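Local coordinates for protein dihydrodipicolinate synthase (Bacillus clausii KSM-K16, PDB 3E96) that probably catalyses the condensation of pyruvate with aspartate semialdehyde to 4-hydroxy-tetrahydrodipicolinate, using a lysine Schiff base in a TIM barrel, at residues 109-117 against 127-135; 195-203 against 239-250. All coordinates share one frame; numbering follows the deposited sequence.

Interaction 1. Residues 109-117 against 127-135; sequences AVMIHMPIH and AYFRDIIEA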
loop_
_atom_site.group_PDB
_atom_site.type_symbol
_atom_site.label_atom_id
_atom_site.label_comp_id
_atom_site.label_asym_id
_atom_site.label_seq_id
_atom_site.Cartn_x
_atom_site.Cartn_y
_atom_site.Cartn_z
ATOM N N ALA B 109 2.768 15.903 -16.939
ATOM C CA ALA B 109 2.423 16.095 -15.540
ATOM C C ALA B 109 2.607 14.772 -14.813
ATOM O O ALA B 109 2.931 13.759 -15.430
ATOM C CB ALA B 109 0.967 16.553 -15.419
ATOM N N VAL B 110 2.414 14.796 -13.500
ATOM C CA VAL B 110 2.508 13.585 -12.694
ATOM C C VAL B 110 1.228 13.428 -11.888
ATOM O O VAL B 110 0.526 14.410 -11.625
ATOM C CB VAL B 110 3.691 13.632 -11.687
ATOM C CG1 VAL B 110 5.014 13.681 -12.428
ATOM C CG2 VAL B 110 3.539 14.833 -10.755
ATOM N N MET B 111 0.910 12.187 -11.532
ATOM C CA MET B 111 -0.244 11.896 -10.688
ATOM C C MET B 111 0.358 11.256 -9.447
ATOM O O MET B 111 1.004 10.207 -9.524
ATOM C CB MET B 111 -1.218 10.902 -11.332
ATOM C CG MET B 111 -2.357 10.470 -10.369
ATOM S SD MET B 111 -3.367 9.080 -10.942
ATOM C CE MET B 111 -2.212 7.730 -10.754
ATOM N N ILE B 112 0.170 11.892 -8.301
ATOM C CA ILE B 112 0.710 11.342 -7.074
ATOM C C ILE B 112 -0.308 10.380 -6.480
ATOM O O ILE B 112 -1.410 10.783 -6.096
ATOM C CB ILE B 112 1.011 12.446 -6.040
ATOM C CG1 ILE B 112 1.831 13.566 -6.690
ATOM C CG2 ILE B 112 1.790 11.854 -4.870
ATOM C CD1 ILE B 112 2.074 14.756 -5.766
ATOM N N HIS B 113 0.060 9.102 -6.430
ATOM C CA HIS B 113 -0.807 8.078 -5.863
ATOM C C HIS B 113 -1.051 8.395 -4.401
ATOM O O HIS B 113 -0.296 9.147 -3.787
ATOM C CB HIS B 113 -0.142 6.700 -5.938
ATOM C CG HIS B 113 -0.226 6.058 -7.285
ATOM N ND1 HIS B 113 -1.369 5.441 -7.743
ATOM C CD2 HIS B 113 0.685 5.954 -8.281
ATOM C CE1 HIS B 113 -1.159 4.982 -8.965
ATOM N NE2 HIS B 113 0.080 5.282 -9.315
ATOM N N MET B 114 -2.114 7.825 -3.848
ATOM C CA MET B 114 -2.405 8.010 -2.437
ATOM C C MET B 114 -1.273 7.243 -1.757
ATOM O O MET B 114 -0.936 6.138 -2.178
ATOM C CB MET B 114 -3.753 7.368 -2.087
ATOM C CG MET B 114 -4.226 7.618 -0.657
ATOM S SD MET B 114 -4.805 9.324 -0.397
ATOM C CE MET B 114 -4.727 9.435 1.498
ATOM N N PRO B 115 -0.656 7.819 -0.713
ATOM C CA PRO B 115 0.430 7.080 -0.059
ATOM C C PRO B 115 -0.065 5.724 0.456
ATOM O O PRO B 115 -1.194 5.616 0.938
ATOM C CB PRO B 115 0.867 8.028 1.064
ATOM C CG PRO B 115 -0.381 8.847 1.345
ATOM C CD PRO B 115 -0.905 9.106 -0.045
ATOM N N ILE B 116 0.767 4.690 0.347
ATOM C CA ILE B 116 0.356 3.368 0.805
ATOM C C ILE B 116 0.769 3.024 2.232
ATOM O O ILE B 116 0.568 1.896 2.681
ATOM C CB ILE B 116 0.848 2.242 -0.158
ATOM C CG1 ILE B 116 2.306 2.472 -0.571
ATOM C CG2 ILE B 116 -0.050 2.192 -1.390
ATOM C CD1 ILE B 116 3.310 2.328 0.554
ATOM N N HIS B 117 1.330 3.991 2.953
ATOM C CA HIS B 117 1.747 3.749 4.336
ATOM C C HIS B 117 0.544 3.294 5.161
ATOM O O HIS B 117 -0.544 3.857 5.038
ATOM C CB HIS B 117 2.309 5.034 4.961
ATOM C CG HIS B 117 3.344 5.722 4.127
ATOM N ND1 HIS B 117 3.099 6.154 2.842
ATOM C CD2 HIS B 117 4.613 6.100 4.415
ATOM C CE1 HIS B 117 4.169 6.769 2.373
ATOM N NE2 HIS B 117 5.103 6.751 3.308
ATOM N N ALA B 127 0.959 17.292 4.143
ATOM C CA ALA B 127 2.392 17.524 4.016
ATOM C C ALA B 127 3.000 16.621 2.946
ATOM O O ALA B 127 3.846 17.054 2.164
ATOM C CB ALA B 127 3.083 17.283 5.359
ATOM N N TYR B 128 2.566 15.364 2.917
ATOM C CA TYR B 128 3.073 14.413 1.935
ATOM C C TYR B 128 2.916 14.960 0.519
ATOM O O TYR B 128 3.890 15.069 -0.226
ATOM C CB TYR B 128 2.328 13.079 2.049
ATOM C CG TYR B 128 2.778 12.052 1.034
ATOM C CD1 TYR B 128 3.983 11.369 1.187
ATOM C CD2 TYR B 128 2.012 11.789 -0.101
ATOM C CE1 TYR B 128 4.419 10.447 0.232
ATOM C CE2 TYR B 128 2.433 10.875 -1.059
ATOM C CZ TYR B 128 3.635 10.208 -0.889
ATOM O OH TYR B 128 4.051 9.312 -1.846
ATOM N N PHE B 129 1.687 15.305 0.150
ATOM C CA PHE B 129 1.424 15.832 -1.182
ATOM C C PHE B 129 2.099 17.184 -1.403
ATOM O O PHE B 129 2.712 17.420 -2.447
ATOM C CB PHE B 129 -0.083 15.964 -1.414
ATOM C CG PHE B 129 -0.789 14.643 -1.596
ATOM C CD1 PHE B 129 -0.371 13.746 -2.579
ATOM C CD2 PHE B 129 -1.885 14.312 -0.808
ATOM C CE1 PHE B 129 -1.042 12.532 -2.779
ATOM C CE2 PHE B 129 -2.564 13.103 -0.997
ATOM C CZ PHE B 129 -2.138 12.214 -1.988
ATOM N N ARG B 130 1.985 18.070 -0.421
ATOM C CA ARG B 130 2.588 19.392 -0.546
ATOM C C ARG B 130 4.089 19.321 -0.803
ATOM O O ARG B 130 4.591 19.975 -1.714
ATOM C CB ARG B 130 2.338 20.216 0.713
ATOM C CG ARG B 130 2.908 21.624 0.637
ATOM C CD ARG B 130 3.154 22.152 2.034
ATOM N NE ARG B 130 4.047 21.257 2.765
ATOM C CZ ARG B 130 4.263 21.321 4.072
ATOM N NH1 ARG B 130 3.648 22.244 4.800
ATOM N NH2 ARG B 130 5.084 20.456 4.653
ATOM N N ASP B 131 4.802 18.532 -0.003
ATOM C CA ASP B 131 6.252 18.412 -0.153
ATOM C C ASP B 131 6.665 17.957 -1.546
ATOM O O ASP B 131 7.616 18.487 -2.124
ATOM C CB ASP B 131 6.830 17.440 0.881
ATOM C CG ASP B 131 6.782 17.989 2.295
ATOM O OD1 ASP B 131 6.544 19.203 2.464
ATOM O OD2 ASP B 131 6.998 17.198 3.240
ATOM N N ILE B 132 5.958 16.970 -2.082
ATOM C CA ILE B 132 6.268 16.452 -3.410
ATOM C C ILE B 132 5.978 17.475 -4.506
ATOM O O ILE B 132 6.788 17.671 -5.413
ATOM C CB ILE B 132 5.467 15.161 -3.689
ATOM C CG1 ILE B 132 5.931 14.060 -2.729
ATOM C CG2 ILE B 132 5.634 14.739 -5.151
ATOM C CD1 ILE B 132 5.039 12.831 -2.713
ATOM N N ILE B 133 4.822 18.124 -4.424
ATOM C CA ILE B 133 4.451 19.119 -5.425
ATOM C C ILE B 133 5.422 20.300 -5.423
ATOM O O ILE B 133 5.864 20.749 -6.481
ATOM C CB ILE B 133 3.011 19.633 -5.186
ATOM C CG1 ILE B 133 2.019 18.486 -5.407
ATOM C CG2 ILE B 133 2.694 20.791 -6.129
ATOM C CD1 ILE B 133 0.591 18.839 -5.071
ATOM N N GLU B 134 5.768 20.799 -4.241
ATOM C CA GLU B 134 6.689 21.929 -4.168
ATOM C C GLU B 134 8.086 21.567 -4.664
ATOM O O GLU B 134 8.730 22.363 -5.348
ATOM C CB GLU B 134 6.761 22.477 -2.737
ATOM C CG GLU B 134 5.412 22.942 -2.202
ATOM C CD GLU B 134 5.524 23.783 -0.942
ATOM O OE1 GLU B 134 6.324 23.431 -0.052
ATOM O OE2 GLU B 134 4.799 24.794 -0.833
ATOM N N ALA B 135 8.550 20.365 -4.335
ATOM C CA ALA B 135 9.872 19.923 -4.763
ATOM C C ALA B 135 9.946 19.740 -6.277
ATOM O O ALA B 135 10.945 20.093 -6.910
ATOM C CB ALA B 135 10.245 18.615 -4.063
HETATM O O HOH W 1 2.041 8.014 -3.132
#
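I112, the last residue of strand 109-112, pushes its two branches into separate parts of the surface of helix 127-135. With chi1 at -50° its CG2 lies anti to the backbone N and meets the F129 ring at its edge, 3.6 Å from CE1, while the longer branch carries CD1 between two further isoleucines, 3.6 Å from I132 CG2 and 3.7 Å from I133 CG1. Beyond the strand, P115 lays its CB over one face of the Y128 ring, 4.0 Å from the ring centroid, a CH-pi contact. The opposite face of the same ring is taken by CD1 of I132, one turn further on, so the tyrosine is clamped between an aliphatic group of the loop and one of its own helix. H117 turns the edge of its imidazole toward the Y128 face in an offset edge-to-face pair, with the planes at 73°. M114 makes a Met-aromatic contact at the rim of F129, its SD 4.2 Å from CZ.

No direct hydrogen bond joins the two segments; one water does so instead, donating to H113 O and to Y128 OH, each at 2.7 Å. The phenol is also hydrogen-bonded to Y90 O, and H113 NE2 to C53 O. A280 of the second subunit packs on Y128, and V142 of strand 140-144 on F129. The M114 side chain lies about 5 Å from that of Y143, the predicted proton donor/acceptor.

This is the strand-to-helix half of a beta-alpha-beta unit of the barrel, the two axes running nearly antiparallel at 164°. With only a water as polar link, its cohesion is mainly apolar and aromatic: P115 and I132 hold the turn of the tyrosine ring, while the water and Y90 O fix its hydroxyl, which donates to Y90 O, and the water satisfies a buried carbonyl.

Interaction 2. Residues 195-203 against 239-250; sequences TAEKWAPFF and WRIWEDIVPFED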
loop_
_atom_site.group_PDB
_atom_site.type_symbol
_atom_site.label_atom_id
_atom_site.label_comp_id
_atom_site.label_asym_id
_atom_site.label_seq_id
_atom_site.Cartn_x
_atom_site.Cartn_y
_atom_site.Cartn_z
ATOM N N THR B 195 -13.048 6.869 -9.977
ATOM C CA THR B 195 -13.607 5.527 -9.860
ATOM C C THR B 195 -14.289 4.981 -11.118
ATOM O O THR B 195 -15.074 4.035 -11.055
ATOM C CB THR B 195 -14.559 5.449 -8.650
ATOM O OG1 THR B 195 -15.464 6.557 -8.674
ATOM C CG2 THR B 195 -13.748 5.498 -7.345
ATOM N N ALA B 196 -13.972 5.604 -12.250
ATOM C CA ALA B 196 -14.440 5.207 -13.575
ATOM C C ALA B 196 -15.919 5.291 -13.935
ATOM O O ALA B 196 -16.726 5.881 -13.222
ATOM C CB ALA B 196 -13.903 3.811 -13.905
ATOM N N GLU B 197 -16.249 4.687 -15.072
ATOM C CA GLU B 197 -17.594 4.719 -15.633
ATOM C C GLU B 197 -18.796 4.393 -14.753
ATOM O O GLU B 197 -19.854 4.991 -14.934
ATOM C CB GLU B 197 -17.636 3.868 -16.909
ATOM C CG GLU B 197 -16.825 4.478 -18.061
ATOM C CD GLU B 197 -15.391 3.975 -18.132
ATOM O OE1 GLU B 197 -14.853 3.515 -17.102
ATOM O OE2 GLU B 197 -14.794 4.049 -19.230
ATOM N N LYS B 198 -18.662 3.459 -13.817
ATOM C CA LYS B 198 -19.802 3.134 -12.961
ATOM C C LYS B 198 -20.215 4.359 -12.146
ATOM O O LYS B 198 -21.398 4.593 -11.906
ATOM C CB LYS B 198 -19.461 1.984 -12.004
ATOM C CG LYS B 198 -20.574 1.675 -10.994
ATOM C CD LYS B 198 -20.250 0.460 -10.135
ATOM C CE LYS B 198 -21.342 0.219 -9.097
ATOM N NZ LYS B 198 -21.018 -0.914 -8.185
ATOM N N TRP B 199 -19.232 5.152 -11.739
ATOM C CA TRP B 199 -19.506 6.322 -10.917
ATOM C C TRP B 199 -19.512 7.672 -11.627
ATOM O O TRP B 199 -20.021 8.656 -11.087
ATOM C CB TRP B 199 -18.507 6.363 -9.751
ATOM C CG TRP B 199 -18.694 5.218 -8.807
ATOM C CD1 TRP B 199 -18.105 3.987 -8.873
ATOM C CD2 TRP B 199 -19.590 5.176 -7.693
ATOM N NE1 TRP B 199 -18.585 3.179 -7.865
ATOM C CE2 TRP B 199 -19.497 3.885 -7.128
ATOM C CE3 TRP B 199 -20.466 6.106 -7.118
ATOM C CZ2 TRP B 199 -20.250 3.499 -6.013
ATOM C CZ3 TRP B 199 -21.215 5.722 -6.008
ATOM C CH2 TRP B 199 -21.101 4.429 -5.469
ATOM N N ALA B 200 -18.965 7.715 -12.836
ATOM C CA ALA B 200 -18.878 8.957 -13.601
ATOM C C ALA B 200 -20.168 9.773 -13.737
ATOM O O ALA B 200 -20.144 10.990 -13.574
ATOM C CB ALA B 200 -18.295 8.668 -14.994
ATOM N N PRO B 201 -21.307 9.128 -14.049
ATOM C CA PRO B 201 -22.539 9.917 -14.182
ATOM C C PRO B 201 -22.922 10.667 -12.906
ATOM O O PRO B 201 -23.351 11.822 -12.953
ATOM C CB PRO B 201 -23.585 8.870 -14.574
ATOM C CG PRO B 201 -22.769 7.830 -15.302
ATOM C CD PRO B 201 -21.534 7.723 -14.434
ATOM N N PHE B 202 -22.763 10.002 -11.771
ATOM C CA PHE B 202 -23.094 10.589 -10.479
ATOM C C PHE B 202 -22.122 11.709 -10.107
ATOM O O PHE B 202 -22.536 12.771 -9.638
ATOM C CB PHE B 202 -23.096 9.485 -9.427
ATOM C CG PHE B 202 -23.976 8.317 -9.793
ATOM C CD1 PHE B 202 -25.359 8.390 -9.627
ATOM C CD2 PHE B 202 -23.426 7.165 -10.353
ATOM C CE1 PHE B 202 -26.187 7.336 -10.015
ATOM C CE2 PHE B 202 -24.246 6.097 -10.750
ATOM C CZ PHE B 202 -25.628 6.183 -10.581
ATOM N N PHE B 203 -20.832 11.472 -10.312
ATOM C CA PHE B 203 -19.830 12.492 -10.023
ATOM C C PHE B 203 -20.030 13.683 -10.955
ATOM O O PHE B 203 -19.887 14.832 -10.540
ATOM C CB PHE B 203 -18.411 11.946 -10.236
ATOM C CG PHE B 203 -17.843 11.225 -9.054
ATOM C CD1 PHE B 203 -18.444 10.067 -8.570
ATOM C CD2 PHE B 203 -16.683 11.694 -8.433
ATOM C CE1 PHE B 203 -17.899 9.381 -7.483
ATOM C CE2 PHE B 203 -16.128 11.019 -7.346
ATOM C CZ PHE B 203 -16.738 9.857 -6.868
ATOM N N TRP B 239 -27.564 7.169 -19.201
ATOM C CA TRP B 239 -28.041 5.998 -18.478
ATOM C C TRP B 239 -27.993 4.724 -19.304
ATOM O O TRP B 239 -27.753 3.641 -18.770
ATOM C CB TRP B 239 -29.457 6.250 -17.955
ATOM C CG TRP B 239 -29.490 7.356 -16.946
ATOM C CD1 TRP B 239 -30.186 8.526 -17.031
ATOM C CD2 TRP B 239 -28.754 7.414 -15.716
ATOM N NE1 TRP B 239 -29.929 9.311 -15.933
ATOM C CE2 TRP B 239 -29.054 8.654 -15.109
ATOM C CE3 TRP B 239 -27.871 6.540 -15.068
ATOM C CZ2 TRP B 239 -28.499 9.043 -13.883
ATOM C CZ3 TRP B 239 -27.319 6.926 -13.848
ATOM C CH2 TRP B 239 -27.637 8.167 -13.270
ATOM N N ARG B 240 -28.211 4.849 -20.607
ATOM C CA ARG B 240 -28.166 3.684 -21.480
ATOM C C ARG B 240 -26.743 3.136 -21.519
ATOM O O ARG B 240 -26.525 1.936 -21.357
ATOM C CB ARG B 240 -28.612 4.068 -22.892
ATOM C CG ARG B 240 -28.606 2.914 -23.888
ATOM C CD ARG B 240 -27.765 3.267 -25.099
ATOM N NE ARG B 240 -28.171 4.541 -25.686
ATOM C CZ ARG B 240 -27.375 5.306 -26.425
ATOM N NH1 ARG B 240 -26.129 4.926 -26.665
ATOM N NH2 ARG B 240 -27.823 6.455 -26.919
ATOM N N ILE B 241 -25.778 4.025 -21.738
ATOM C CA ILE B 241 -24.372 3.636 -21.793
ATOM C C ILE B 241 -23.935 3.118 -20.423
ATOM O O ILE B 241 -23.213 2.123 -20.322
ATOM C CB ILE B 241 -23.486 4.837 -22.188
ATOM C CG1 ILE B 241 -23.968 5.420 -23.519
ATOM C CG2 ILE B 241 -22.032 4.400 -22.305
ATOM C CD1 ILE B 241 -23.321 6.749 -23.882
ATOM N N TRP B 242 -24.376 3.799 -19.373
ATOM C CA TRP B 242 -24.044 3.402 -18.007
ATOM C C TRP B 242 -24.499 1.966 -17.718
ATOM O O TRP B 242 -23.702 1.134 -17.282
ATOM C CB TRP B 242 -24.696 4.364 -17.012
ATOM C CG TRP B 242 -24.444 4.018 -15.579
ATOM C CD1 TRP B 242 -23.282 4.195 -14.880
ATOM C CD2 TRP B 242 -25.380 3.434 -14.664
ATOM N NE1 TRP B 242 -23.439 3.759 -13.580
ATOM C CE2 TRP B 242 -24.718 3.287 -13.424
ATOM C CE3 TRP B 242 -26.713 3.021 -14.773
ATOM C CZ2 TRP B 242 -25.347 2.743 -12.299
ATOM C CZ3 TRP B 242 -27.339 2.480 -13.654
ATOM C CH2 TRP B 242 -26.653 2.346 -12.433
ATOM N N GLU B 243 -25.775 1.672 -17.959
ATOM C CA GLU B 243 -26.295 0.327 -17.709
ATOM C C GLU B 243 -25.518 -0.714 -18.505
ATOM O O GLU B 243 -25.321 -1.840 -18.053
ATOM C CB GLU B 243 -27.774 0.230 -18.089
ATOM C CG GLU B 243 -28.711 1.016 -17.198
ATOM C CD GLU B 243 -30.159 0.633 -17.418
ATOM O OE1 GLU B 243 -30.541 -0.490 -17.032
ATOM O OE2 GLU B 243 -30.908 1.450 -17.982
ATOM N N ASP B 244 -25.081 -0.318 -19.694
ATOM C CA ASP B 244 -24.326 -1.190 -20.589
ATOM C C ASP B 244 -22.942 -1.540 -20.036
ATOM O O ASP B 244 -22.463 -2.659 -20.210
ATOM C CB ASP B 244 -24.173 -0.498 -21.953
ATOM C CG ASP B 244 -23.554 -1.395 -23.008
ATOM O OD1 ASP B 244 -24.143 -2.451 -23.315
ATOM O OD2 ASP B 244 -22.479 -1.039 -23.541
ATOM N N ILE B 245 -22.311 -0.584 -19.359
ATOM C CA ILE B 245 -20.965 -0.783 -18.821
ATOM C C ILE B 245 -20.863 -1.288 -17.377
ATOM O O ILE B 245 -19.888 -1.950 -17.022
ATOM C CB ILE B 245 -20.147 0.528 -18.942
ATOM C CG1 ILE B 245 -20.056 0.947 -20.414
ATOM C CG2 ILE B 245 -18.746 0.338 -18.378
ATOM C CD1 ILE B 245 -19.476 2.338 -20.624
ATOM N N VAL B 246 -21.862 -0.992 -16.550
ATOM C CA VAL B 246 -21.823 -1.395 -15.142
ATOM C C VAL B 246 -21.446 -2.849 -14.830
ATOM O O VAL B 246 -20.608 -3.100 -13.960
ATOM C CB VAL B 246 -23.156 -1.070 -14.428
ATOM C CG1 VAL B 246 -23.135 -1.628 -13.005
ATOM C CG2 VAL B 246 -23.355 0.433 -14.380
ATOM N N PRO B 247 -22.055 -3.824 -15.519
ATOM C CA PRO B 247 -21.716 -5.223 -15.238
ATOM C C PRO B 247 -20.217 -5.516 -15.344
ATOM O O PRO B 247 -19.669 -6.289 -14.558
ATOM C CB PRO B 247 -22.539 -5.991 -16.271
ATOM C CG PRO B 247 -23.753 -5.120 -16.437
ATOM C CD PRO B 247 -23.144 -3.736 -16.510
ATOM N N PHE B 248 -19.561 -4.891 -16.315
ATOM C CA PHE B 248 -18.132 -5.081 -16.513
ATOM C C PHE B 248 -17.365 -4.509 -15.324
ATOM O O PHE B 248 -16.438 -5.140 -14.806
ATOM C CB PHE B 248 -17.677 -4.382 -17.796
ATOM C CG PHE B 248 -16.225 -4.609 -18.135
ATOM C CD1 PHE B 248 -15.780 -5.865 -18.535
ATOM C CD2 PHE B 248 -15.309 -3.566 -18.057
ATOM C CE1 PHE B 248 -14.436 -6.081 -18.858
ATOM C CE2 PHE B 248 -13.964 -3.767 -18.376
ATOM C CZ PHE B 248 -13.528 -5.027 -18.777
ATOM N N GLU B 249 -17.754 -3.312 -14.895
ATOM C CA GLU B 249 -17.091 -2.675 -13.765
ATOM C C GLU B 249 -17.325 -3.453 -12.473
ATOM O O GLU B 249 -16.431 -3.542 -11.629
ATOM C CB GLU B 249 -17.563 -1.223 -13.625
ATOM C CG GLU B 249 -17.062 -0.325 -14.757
ATOM C CD GLU B 249 -15.541 -0.227 -14.788
ATOM O OE1 GLU B 249 -14.963 0.352 -13.845
ATOM O OE2 GLU B 249 -14.917 -0.737 -15.745
ATOM N N ASP B 250 -18.516 -4.030 -12.317
ATOM C CA ASP B 250 -18.795 -4.810 -11.116
ATOM C C ASP B 250 -17.969 -6.091 -11.099
ATOM O O ASP B 250 -17.527 -6.535 -10.039
ATOM C CB ASP B 250 -20.284 -5.147 -11.007
ATOM C CG ASP B 250 -21.121 -3.944 -10.633
ATOM O OD1 ASP B 250 -20.577 -3.014 -9.998
ATOM O OD2 ASP B 250 -22.326 -3.933 -10.957
HETATM O O HOH W 2 -16.351 2.091 -12.361
HETATM O O HOH W 3 -13.140 1.581 -16.759
HETATM O O HOH W 4 -23.673 -2.064 -9.623
#
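K198 and W242 make the central polar link: the indole NE1 donates to K198 O at 2.8 Å, with an N-H...O angle of 153° and the oxygen close to the indole plane. The lysine side chain, fully extended, carries NZ to the syn lone pair of D250 OD1 at 2.8 Å, forming a salt bridge two turns further along the helix. Around the indole, F202 points its edge at the W242 face in an offset edge-to-face pair, planes at 81°, and P201 CG comes to 3.7 Å from W242 CD1. W239 completes the aromatic cluster, its CH2 3.7 Å from F202 CE1. V246 CG2 lies against the W242 face opposite F202 and so backs the ring.

Waters form the next shell. One donates to T195 O and E249 OE1 and accepts from K198 N; a second donates to both E197 OE1 and E249 OE2, which lie 4.5 Å apart, and so probably eases the repulsion of the two carboxylates. The salt bridge from R252 to E249 OE2 would add to this, and E197 OE2 is hydrogen-bonded to S213 OG.

The contact thus sets the loop after strand 190-193 and the start of helix 200-206 against helix 235-252. M226 of helix 220-231 touches E197 and A200, L173 of helix 173-180 packs on F202, and L215, just beyond strand 210-213, reaches E197 and I245.

Overall arrangement
From the N terminus, the chain first builds strands 15-17, 49-50 and 83-88 before reaching interaction 1, which closes a short connection within the unit of strand 109-112, helix 122-136 and strand 140-144. After strand 140-144 completes that unit, strands 163-168 and 190-193 follow before interaction 2 opens. That contact spans a wider loop, holding strand 210-213 and helix 220-231, and ties the segment after strand 190-193 to helix 235-252. The two loops lie in series, neither nesting nor crossing. Their centres are about 29 Å apart, on opposite sides of the chain's centre, so they lie in two separate sectors of the closed eight-stranded barrel.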